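GTPase activator-like protein (Chaetomium thermophilum, PDB 6SSH) probably stimulates GTP hydrolysis by a small GTPase through its TSC2-type Rap/ran-GAP domain, the part of the longer protein present here. Local coordinates at residues Q163-I169 against F197-W201; G2-G6 against A191-V196; K96-D102 against F120-N125. One frame throughout, in Å; residues are numbered along the deposited sequence. Where two conformers were deposited one is given.

Overall arrangement
Contact 2 sets helix 183-201 on the central mixed sheet, joining 2-6 of strand 2-10 to 191-196. Contacts 1 and 3 hold loops against the last turn of that helix and against the end of helix 93-99. Along the chain the segments of contacts 2 and 1 alternate: 2-6, 163-169, 191-196, 197-201. Their centres lie about 12 Å apart, and Ile169 CD1 meets Ala194 CB at 3.6 Å. Contact 3 falls within the span that contact 2 bridges. Its centre is about 14 Å from that of contact 2 and about 16 Å from that of contact 1. A Lys4-Asp102 salt bridge links contacts 2 and 3. The domain's first strand and last helix are thus brought together.

Contact 1 of 3, residues Q163-I169 against F197-W201; sequences QPGFPEI and FSLVW
Phe166 and Trp201 form the apolar centre. Phe166 (chi1 t) turns its ring edge to the indole face of Trp201, an edge-to-face pair. The Phe166 ring and the five-membered ring of Trp201 have centroids 4.7 Å apart and planes at 66°; Phe166 CD2 lies 3.4 Å from Trp201 CD2. Trp201 has chi1 near -146°, between wells, and chi2 near 72°. Phe166 CZ also reaches Phe197 CB at 3.9 Å and Ser198 OG at 3.5 Å; that hydroxyl is hydrogen-bonded to Ala194 O.

Segment 197-201 is helical, with Trp201 N hydrogen-bonded to Phe197 O (2.9 Å). This one-turn spacing puts both aromatic residues on the side facing the loop. The nearest CA pairs are Phe166-Trp201 (7.5 Å) and Pro167-Phe197 (7.4 Å). Pro167 packs over one face of the Phe197 ring, its CG 4.0 Å from Phe197 CG. Ile169 CG1 adds a contact to Phe197 CD2 at 4.2 Å.

A type II beta turn from Gln163 to Phe166 begins the loop, closed by Phe166 N to Gln163 O (3.0 Å). Gly165 has positive phi, as suits its place in the turn. At the polar edge Trp201 NE1 gives a weak hydrogen bond to Gly165 O (3.4 Å).

Edge-to-face aromatic pairing and proline-on-aromatic packing thus fasten a surface loop, after strand 155-162, to the C-terminal turn of the domain's last helix, 183-201. Tyr126, just before strand 127-134, meets Trp201 edge-to-face.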
loop_
_atom_site.group_PDB
_atom_site.type_symbol
_atom_site.label_atom_id
_atom_site.label_comp_id
_atom_site.label_asym_id
_atom_site.label_seq_id
_atom_site.Cartn_x
_atom_site.Cartn_y
_atom_site.Cartn_z
ATOM N N GLN A 163 4.006 -10.403 -11.167
ATOM C CA GLN A 163 4.900 -10.765 -12.272
ATOM C C GLN A 163 4.516 -12.103 -12.902
ATOM O O GLN A 163 3.953 -12.987 -12.255
ATOM C CB GLN A 163 6.318 -10.911 -11.745
ATOM C CG GLN A 163 6.901 -9.686 -11.174
ATOM C CD GLN A 163 7.273 -8.722 -12.203
ATOM O OE1 GLN A 163 7.256 -9.028 -13.391
ATOM N NE2 GLN A 163 7.663 -7.528 -11.770
ATOM N N PRO A 164 4.871 -12.328 -14.178
ATOM C CA PRO A 164 4.616 -13.644 -14.764
ATOM C C PRO A 164 5.359 -14.757 -14.022
ATOM O O PRO A 164 6.518 -14.539 -13.669
ATOM C CB PRO A 164 5.178 -13.521 -16.181
ATOM C CG PRO A 164 5.187 -12.041 -16.453
ATOM C CD PRO A 164 5.399 -11.356 -15.142
ATOM N N GLY A 165 4.667 -15.836 -13.725
ATOM C CA GLY A 165 5.258 -16.960 -13.006
ATOM C C GLY A 165 5.158 -16.792 -11.485
ATOM O O GLY A 165 5.472 -17.757 -10.763
ATOM N N PHE A 166 4.661 -15.661 -10.988
ATOM C CA PHE A 166 4.540 -15.463 -9.551
ATOM C C PHE A 166 3.355 -16.281 -9.066
ATOM O O PHE A 166 2.318 -16.346 -9.721
ATOM C CB PHE A 166 4.371 -13.977 -9.198
ATOM C CG PHE A 166 4.570 -13.712 -7.743
ATOM C CD1 PHE A 166 3.508 -13.795 -6.888
ATOM C CD2 PHE A 166 5.823 -13.469 -7.246
ATOM C CE1 PHE A 166 3.684 -13.638 -5.510
ATOM C CE2 PHE A 166 6.008 -13.289 -5.889
ATOM C CZ PHE A 166 4.981 -13.341 -5.036
ATOM N N PRO A 167 3.467 -16.894 -7.880
ATOM C CA PRO A 167 2.314 -17.690 -7.416
ATOM C C PRO A 167 0.971 -16.920 -7.357
ATOM O O PRO A 167 0.879 -15.772 -6.881
ATOM C CB PRO A 167 2.702 -18.087 -5.975
ATOM C CG PRO A 167 4.110 -17.708 -5.770
ATOM C CD PRO A 167 4.639 -16.993 -6.986
ATOM N N GLU A 168 -0.103 -17.557 -7.797
ATOM C CA GLU A 168 -1.418 -16.970 -7.615
ATOM C C GLU A 168 -1.734 -16.870 -6.150
ATOM O O GLU A 168 -1.318 -17.699 -5.310
ATOM C CB GLU A 168 -2.507 -17.816 -8.312
ATOM C CG GLU A 168 -2.318 -17.992 -9.785
ATOM C CD GLU A 168 -3.481 -18.736 -10.432
ATOM O OE1 GLU A 168 -4.436 -19.112 -9.709
ATOM O OE2 GLU A 168 -3.427 -18.935 -11.663
ATOM N N ILE A 169 -2.406 -15.762 -5.847
ATOM C CA ILE A 169 -2.973 -15.457 -4.580
ATOM C C ILE A 169 -4.378 -14.975 -4.959
ATOM O O ILE A 169 -4.523 -14.184 -5.929
ATOM C CB ILE A 169 -2.217 -14.290 -3.921
ATOM C CG1 ILE A 169 -0.710 -14.541 -3.975
ATOM C CG2 ILE A 169 -2.693 -14.101 -2.511
ATOM C CD1 ILE A 169 0.093 -13.346 -3.697
ATOM N N PHE A 197 5.428 -15.325 0.062
ATOM C CA PHE A 197 5.794 -15.911 -1.189
ATOM C C PHE A 197 6.955 -15.156 -1.854
ATOM O O PHE A 197 7.804 -15.798 -2.456
ATOM C CB PHE A 197 4.586 -15.908 -2.153
ATOM C CG PHE A 197 3.540 -16.955 -1.851
ATOM C CD1 PHE A 197 3.860 -18.248 -1.631
ATOM C CD2 PHE A 197 2.216 -16.574 -1.822
ATOM C CE1 PHE A 197 2.845 -19.231 -1.376
ATOM C CE2 PHE A 197 1.218 -17.504 -1.618
ATOM C CZ PHE A 197 1.527 -18.771 -1.353
ATOM N N SER A 198 6.945 -13.835 -1.727
ATOM C CA SER A 198 7.992 -12.999 -2.320
ATOM C C SER A 198 9.357 -13.306 -1.768
ATOM O O SER A 198 10.310 -13.327 -2.517
ATOM C CB SER A 198 7.690 -11.545 -2.100
ATOM O OG SER A 198 6.575 -11.112 -2.879
ATOM N N LEU A 199 9.433 -13.634 -0.484
ATOM C CA LEU A 199 10.730 -13.982 0.068
ATOM C C LEU A 199 11.309 -15.202 -0.550
ATOM O O LEU A 199 12.508 -15.320 -0.758
ATOM C CB LEU A 199 10.636 -14.109 1.581
ATOM C CG LEU A 199 10.386 -12.796 2.292
ATOM C CD1 LEU A 199 9.992 -13.064 3.744
ATOM C CD2 LEU A 199 11.612 -11.897 2.226
ATOM N N VAL A 200 10.477 -16.204 -0.861
ATOM C CA VAL A 200 10.946 -17.377 -1.574
ATOM C C VAL A 200 11.275 -17.049 -3.016
ATOM O O VAL A 200 12.320 -17.464 -3.549
ATOM C CB VAL A 200 9.895 -18.523 -1.525
ATOM C CG1 VAL A 200 10.276 -19.688 -2.452
ATOM C CG2 VAL A 200 9.725 -18.946 -0.083
ATOM N N TRP A 201 10.396 -16.292 -3.642
ATOM C CA TRP A 201 10.562 -16.001 -5.058
ATOM C C TRP A 201 11.846 -15.163 -5.307
ATOM O O TRP A 201 12.477 -15.307 -6.367
ATOM C CB TRP A 201 9.269 -15.329 -5.564
ATOM C CG TRP A 201 8.862 -15.629 -6.994
ATOM C CD1 TRP A 201 8.370 -16.790 -7.485
ATOM C CD2 TRP A 201 8.870 -14.701 -8.097
ATOM N NE1 TRP A 201 8.102 -16.662 -8.838
ATOM C CE2 TRP A 201 8.389 -15.384 -9.228
ATOM C CE3 TRP A 201 9.236 -13.353 -8.233
ATOM C CZ2 TRP A 201 8.286 -14.776 -10.477
ATOM C CZ3 TRP A 201 9.134 -12.759 -9.468
ATOM C CH2 TRP A 201 8.649 -13.465 -10.575
#

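Contact 2 of 3, residues G2-G6 against A191-V196; sequences GHKVG and ALNASV
This is a buried strand-on-helix contact, where strand 2-10 of the central sheet meets helix 183-201. The axes of the short segments 2-6 and 191-196 approach to 9.3 Å, and their N-to-C directions differ by 112°. CA atoms are nearest at His3-Ser195 (7.0 Å) and Val5-Ala191 (7.3 Å). In the extended strand His3 and Val5 point toward the helix, while Lys4 points away.

His3 (chi1 m, chi2 near -84°) shares a hydrogen bond with Ser195 (chi1 t), ND1 to OG at 2.6 Å. Leu192 CD1 lies over one face of the His3 ring, 3.4 Å from NE2. Val196 CG2 is 4.0 Å from His3 CE1. Further along the strand, Val5 CG1 packs on Ala191 CB at 4.2 Å. Water 1 accepts from Lys4 N (3.0 Å) and is hydrogen-bonded to Ser195 OG (3.2 Å).

Ala191 and Ala194 also touch strand 127-134. Helix-on-sheet packing belongs to the alpha/beta architecture of the Rap/ran-GAP domain, although this helix segment crosses strand 2-6 steeply.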
loop_
_atom_site.group_PDB
_atom_site.type_symbol
_atom_site.label_atom_id
_atom_site.label_comp_id
_atom_site.label_asym_id
_atom_site.label_seq_id
_atom_site.Cartn_x
_atom_site.Cartn_y
_atom_site.Cartn_z
ATOM N N GLY A 2 9.493 -9.837 10.191
ATOM C CA GLY A 2 9.011 -8.505 9.887
ATOM C C GLY A 2 8.929 -8.263 8.396
ATOM O O GLY A 2 9.852 -8.601 7.637
ATOM N N HIS A 3 7.811 -7.685 7.993
ATOM C CA HIS A 3 7.517 -7.401 6.615
ATOM C C HIS A 3 7.319 -5.914 6.429
ATOM O O HIS A 3 6.997 -5.199 7.356
ATOM C CB HIS A 3 6.215 -8.137 6.174
ATOM C CG HIS A 3 6.249 -9.608 6.357
ATOM N ND1 HIS A 3 6.800 -10.445 5.420
ATOM C CD2 HIS A 3 5.899 -10.373 7.411
ATOM C CE1 HIS A 3 6.728 -11.687 5.863
ATOM N NE2 HIS A 3 6.171 -11.673 7.056
ATOM N N LYS A 4 7.505 -5.495 5.195
ATOM C CA LYS A 4 7.306 -4.123 4.770
ATOM C C LYS A 4 6.470 -4.103 3.499
ATOM O O LYS A 4 6.782 -4.817 2.507
ATOM C CB LYS A 4 8.656 -3.365 4.637
ATOM C CG LYS A 4 9.672 -3.962 3.663
ATOM C CD LYS A 4 11.053 -3.278 3.824
ATOM C CE LYS A 4 12.129 -3.913 2.976
ATOM N NZ LYS A 4 11.952 -3.599 1.546
ATOM N N VAL A 5 5.416 -3.304 3.509
ATOM C CA VAL A 5 4.463 -3.298 2.450
ATOM C C VAL A 5 4.091 -1.865 2.082
ATOM O O VAL A 5 3.703 -1.088 2.953
ATOM C CB VAL A 5 3.213 -4.099 2.862
ATOM C CG1 VAL A 5 2.138 -4.027 1.802
ATOM C CG2 VAL A 5 3.521 -5.581 3.165
ATOM N N GLY A 6 4.172 -1.503 0.817
ATOM C CA GLY A 6 3.801 -0.174 0.413
ATOM C C GLY A 6 2.316 0.051 0.353
ATOM O O GLY A 6 1.525 -0.943 0.196
ATOM N N ALA A 191 -1.609 -9.350 1.718
ATOM C CA ALA A 191 -0.265 -8.757 1.714
ATOM C C ALA A 191 0.697 -9.648 2.463
ATOM O O ALA A 191 1.867 -9.843 2.027
ATOM C CB ALA A 191 -0.318 -7.380 2.324
ATOM N N LEU A 192 0.298 -10.216 3.599
ATOM C CA LEU A 192 1.163 -11.115 4.332
ATOM C C LEU A 192 1.515 -12.341 3.497
ATOM O O LEU A 192 2.660 -12.749 3.404
ATOM C CB LEU A 192 0.506 -11.523 5.645
ATOM C CG LEU A 192 1.399 -12.319 6.599
ATOM C CD1 LEU A 192 2.733 -11.614 6.863
ATOM C CD2 LEU A 192 0.615 -12.527 7.892
ATOM N N ASN A 193 0.526 -12.986 2.889
ATOM C CA ASN A 193 0.773 -14.138 2.077
ATOM C C ASN A 193 1.682 -13.767 0.899
ATOM O O ASN A 193 2.626 -14.467 0.582
ATOM C CB ASN A 193 -0.563 -14.714 1.598
ATOM C CG ASN A 193 -1.363 -15.366 2.770
ATOM O OD1 ASN A 193 -0.806 -15.661 3.813
ATOM N ND2 ASN A 193 -2.645 -15.516 2.604
ATOM N N ALA A 194 1.398 -12.658 0.251
ATOM C CA ALA A 194 2.247 -12.220 -0.860
ATOM C C ALA A 194 3.681 -11.968 -0.416
ATOM O O ALA A 194 4.620 -12.244 -1.184
ATOM C CB ALA A 194 1.673 -10.961 -1.481
ATOM N N SER A 195 3.842 -11.438 0.778
ATOM C CA SER A 195 5.185 -11.155 1.249
ATOM C C SER A 195 5.949 -12.444 1.512
ATOM O O SER A 195 7.139 -12.581 1.169
ATOM C CB SER A 195 5.117 -10.316 2.519
ATOM O OG SER A 195 6.441 -9.968 2.913
ATOM N N VAL A 196 5.291 -13.427 2.137
ATOM C CA VAL A 196 5.909 -14.703 2.378
ATOM C C VAL A 196 6.327 -15.350 1.063
ATOM O O VAL A 196 7.456 -15.855 0.898
ATOM C CB VAL A 196 5.031 -15.588 3.260
ATOM C CG1 VAL A 196 5.599 -16.951 3.398
ATOM C CG2 VAL A 196 4.844 -14.938 4.638
HETATM O O HOH W 1 8.569 -7.563 3.294
#

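Contact 3 of 3, residues K96-D102 against F120-N125; sequences KRHIGND and FPSQFN
Phe124, Lys96 and Asn125 have the most surface covered here. Phe124 (chi1 m) directs its CB toward the segment 96-102. Its CB lies 3.6 Å from Gly100 O, which sits near the plane of the ring, at its edge. Phe124 CD1 is 3.6 Å from Asn101 OD1.

Asn125 (chi1 m) hydrogen-bonds through ND2 to Ile99 O at 2.9 Å. Asp102 O is also 2.9 Å from Asn125 ND2. The other end of this amide, OD1, is held by Tyr128. CA atoms are nearest at Gly100-Ser122 (5.5 Å), Asn101-Phe124 (5.7 Å) and Asp102-Asn125 (6.1 Å).

Two type I beta turns face each other, one from Ile99 to Asp102 and one from Ser122 to Asn125. The first lies at the C-terminal end of helix 93-99; the second belongs to the loop before strand 127-134. Ser122 OG accepts from Phe124 N (2.9 Å) in an ST turn and donates to Gly100 O (2.6 Å), so one hydroxyl joins the two turns. Rap-type GAPs use an asparagine thumb; by family resemblance Asn101, in the first of these turns, is probably its counterpart. Asn101 ND2 hydrogen-bonds back to Arg97 O at 2.8 Å.

Lys96 (chi1 t, chi2 p) reaches out from the helix across to the loop, where its NZ hydrogen-bonds to Pro121 O at 2.9 Å. The same amino group makes a salt bridge with Glu17. Beside it, Ile99 CD1 packs on Phe120 CB at 4.2 Å, and both side chains rest on Ile8 of strand 2-10.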
loop_
_atom_site.group_PDB
_atom_site.type_symbol
_atom_site.label_atom_id
_atom_site.label_comp_id
_atom_site.label_asym_id
_atom_site.label_seq_id
_atom_site.Cartn_x
_atom_site.Cartn_y
_atom_site.Cartn_z
ATOM N N LYS A 96 9.948 6.844 -3.430
ATOM C CA LYS A 96 10.215 5.717 -4.331
ATOM C C LYS A 96 11.149 4.732 -3.710
ATOM O O LYS A 96 11.060 3.505 -3.974
ATOM C CB LYS A 96 10.698 6.188 -5.709
ATOM C CG LYS A 96 10.949 5.181 -6.764
ATOM C CD LYS A 96 9.725 4.345 -7.117
ATOM C CE LYS A 96 10.000 3.198 -8.078
ATOM N NZ LYS A 96 10.350 3.651 -9.427
ATOM N N ARG A 97 12.097 5.194 -2.886
ATOM C CA ARG A 97 13.088 4.281 -2.323
ATOM C C ARG A 97 12.410 3.245 -1.435
ATOM O O ARG A 97 12.983 2.133 -1.290
ATOM C CB ARG A 97 14.196 5.007 -1.556
ATOM C CG ARG A 97 13.788 5.456 -0.133
ATOM C CD ARG A 97 14.950 6.247 0.499
ATOM N NE ARG A 97 14.928 6.196 1.956
ATOM C CZ ARG A 97 14.258 7.021 2.715
ATOM N NH1 ARG A 97 14.344 6.886 4.007
ATOM N NH2 ARG A 97 13.442 7.941 2.241
ATOM N N HIS A 98 11.274 3.572 -0.864
ATOM C CA HIS A 98 10.542 2.580 -0.065
ATOM C C HIS A 98 9.745 1.654 -0.958
ATOM O O HIS A 98 9.998 0.453 -0.977
ATOM C CB HIS A 98 9.642 3.250 0.951
ATOM C CG HIS A 98 10.367 4.149 1.872
ATOM N ND1 HIS A 98 11.271 3.652 2.780
ATOM C CD2 HIS A 98 10.279 5.470 2.069
ATOM C CE1 HIS A 98 11.766 4.693 3.465
ATOM N NE2 HIS A 98 11.193 5.793 3.038
ATOM N N ILE A 99 8.820 2.201 -1.734
ATOM C CA ILE A 99 7.930 1.316 -2.506
ATOM C C ILE A 99 8.683 0.602 -3.611
ATOM O O ILE A 99 8.327 -0.559 -3.902
ATOM C CB ILE A 99 6.655 2.040 -2.974
ATOM C CG1 ILE A 99 7.048 3.114 -3.958
ATOM C CG2 ILE A 99 5.840 2.546 -1.734
ATOM C CD1 ILE A 99 6.604 2.819 -5.305
ATOM N N GLY A 100 9.735 1.149 -4.160
ATOM C CA GLY A 100 10.500 0.473 -5.200
ATOM C C GLY A 100 11.320 -0.670 -4.687
ATOM O O GLY A 100 11.737 -1.534 -5.463
ATOM N N ASN A 101 11.507 -0.743 -3.367
ATOM C CA ASN A 101 12.253 -1.829 -2.731
ATOM C C ASN A 101 11.341 -2.774 -1.951
ATOM O O ASN A 101 11.858 -3.620 -1.239
ATOM C CB ASN A 101 13.376 -1.253 -1.866
ATOM C CG ASN A 101 14.516 -0.811 -2.722
ATOM O OD1 ASN A 101 15.194 -1.606 -3.382
ATOM N ND2 ASN A 101 14.695 0.507 -2.789
ATOM N N ASP A 102 10.026 -2.583 -2.081
ATOM C CA ASP A 102 9.043 -3.462 -1.425
ATOM C C ASP A 102 8.536 -4.448 -2.432
ATOM O O ASP A 102 8.040 -4.100 -3.502
ATOM C CB ASP A 102 7.913 -2.630 -0.909
ATOM C CG ASP A 102 8.293 -1.736 0.284
ATOM O OD1 ASP A 102 9.300 -2.021 0.942
ATOM O OD2 ASP A 102 7.504 -0.794 0.551
ATOM N N PHE A 120 4.938 1.721 -11.641
ATOM C CA PHE A 120 5.953 2.065 -10.668
ATOM C C PHE A 120 7.166 1.181 -10.946
ATOM O O PHE A 120 7.450 0.216 -10.218
ATOM C CB PHE A 120 5.462 1.784 -9.235
ATOM C CG PHE A 120 4.170 2.445 -8.887
ATOM C CD1 PHE A 120 4.099 3.833 -8.657
ATOM C CD2 PHE A 120 3.039 1.721 -8.722
ATOM C CE1 PHE A 120 2.864 4.395 -8.318
ATOM C CE2 PHE A 120 1.830 2.279 -8.372
ATOM C CZ PHE A 120 1.749 3.618 -8.205
ATOM N N PRO A 121 7.889 1.465 -12.020
ATOM C CA PRO A 121 8.933 0.534 -12.458
ATOM C C PRO A 121 9.977 0.210 -11.383
ATOM O O PRO A 121 10.572 1.041 -10.737
ATOM C CB PRO A 121 9.569 1.227 -13.687
ATOM C CG PRO A 121 9.012 2.607 -13.713
ATOM C CD PRO A 121 7.764 2.656 -12.881
ATOM N N SER A 122 10.152 -1.087 -11.174
ATOM C CA SER A 122 11.109 -1.583 -10.236
ATOM C C SER A 122 11.234 -3.051 -10.491
ATOM O O SER A 122 10.203 -3.757 -10.532
ATOM C CB SER A 122 10.657 -1.429 -8.792
ATOM O OG SER A 122 11.634 -2.071 -7.982
ATOM N N GLN A 123 12.465 -3.494 -10.496
ATOM C CA GLN A 123 12.724 -4.921 -10.575
ATOM C C GLN A 123 12.420 -5.669 -9.286
ATOM O O GLN A 123 12.587 -6.886 -9.255
ATOM C CB GLN A 123 14.184 -5.185 -10.930
ATOM C CG GLN A 123 15.188 -4.747 -9.926
ATOM C CD GLN A 123 16.584 -4.738 -10.530
ATOM O OE1 GLN A 123 16.859 -5.463 -11.493
ATOM N NE2 GLN A 123 17.463 -3.896 -9.992
ATOM N N PHE A 124 12.061 -4.973 -8.215
ATOM C CA PHE A 124 11.724 -5.630 -6.930
ATOM C C PHE A 124 10.235 -5.651 -6.635
ATOM O O PHE A 124 9.788 -6.332 -5.690
ATOM C CB PHE A 124 12.506 -5.015 -5.813
ATOM C CG PHE A 124 13.991 -5.018 -6.054
ATOM C CD1 PHE A 124 14.697 -3.825 -6.154
ATOM C CD2 PHE A 124 14.671 -6.217 -6.268
ATOM C CE1 PHE A 124 16.051 -3.815 -6.410
ATOM C CE2 PHE A 124 16.057 -6.210 -6.529
ATOM C CZ PHE A 124 16.735 -4.998 -6.606
ATOM N N ASN A 125 9.423 -5.087 -7.504
ATOM C CA ASN A 125 7.996 -5.106 -7.255
ATOM C C ASN A 125 7.417 -6.361 -7.876
ATOM O O ASN A 125 7.365 -6.497 -9.092
ATOM C CB ASN A 125 7.272 -3.911 -7.811
ATOM C CG ASN A 125 7.450 -2.606 -6.995
ATOM O OD1 ASN A 125 6.769 -1.636 -7.319
ATOM N ND2 ASN A 125 8.255 -2.593 -5.969
#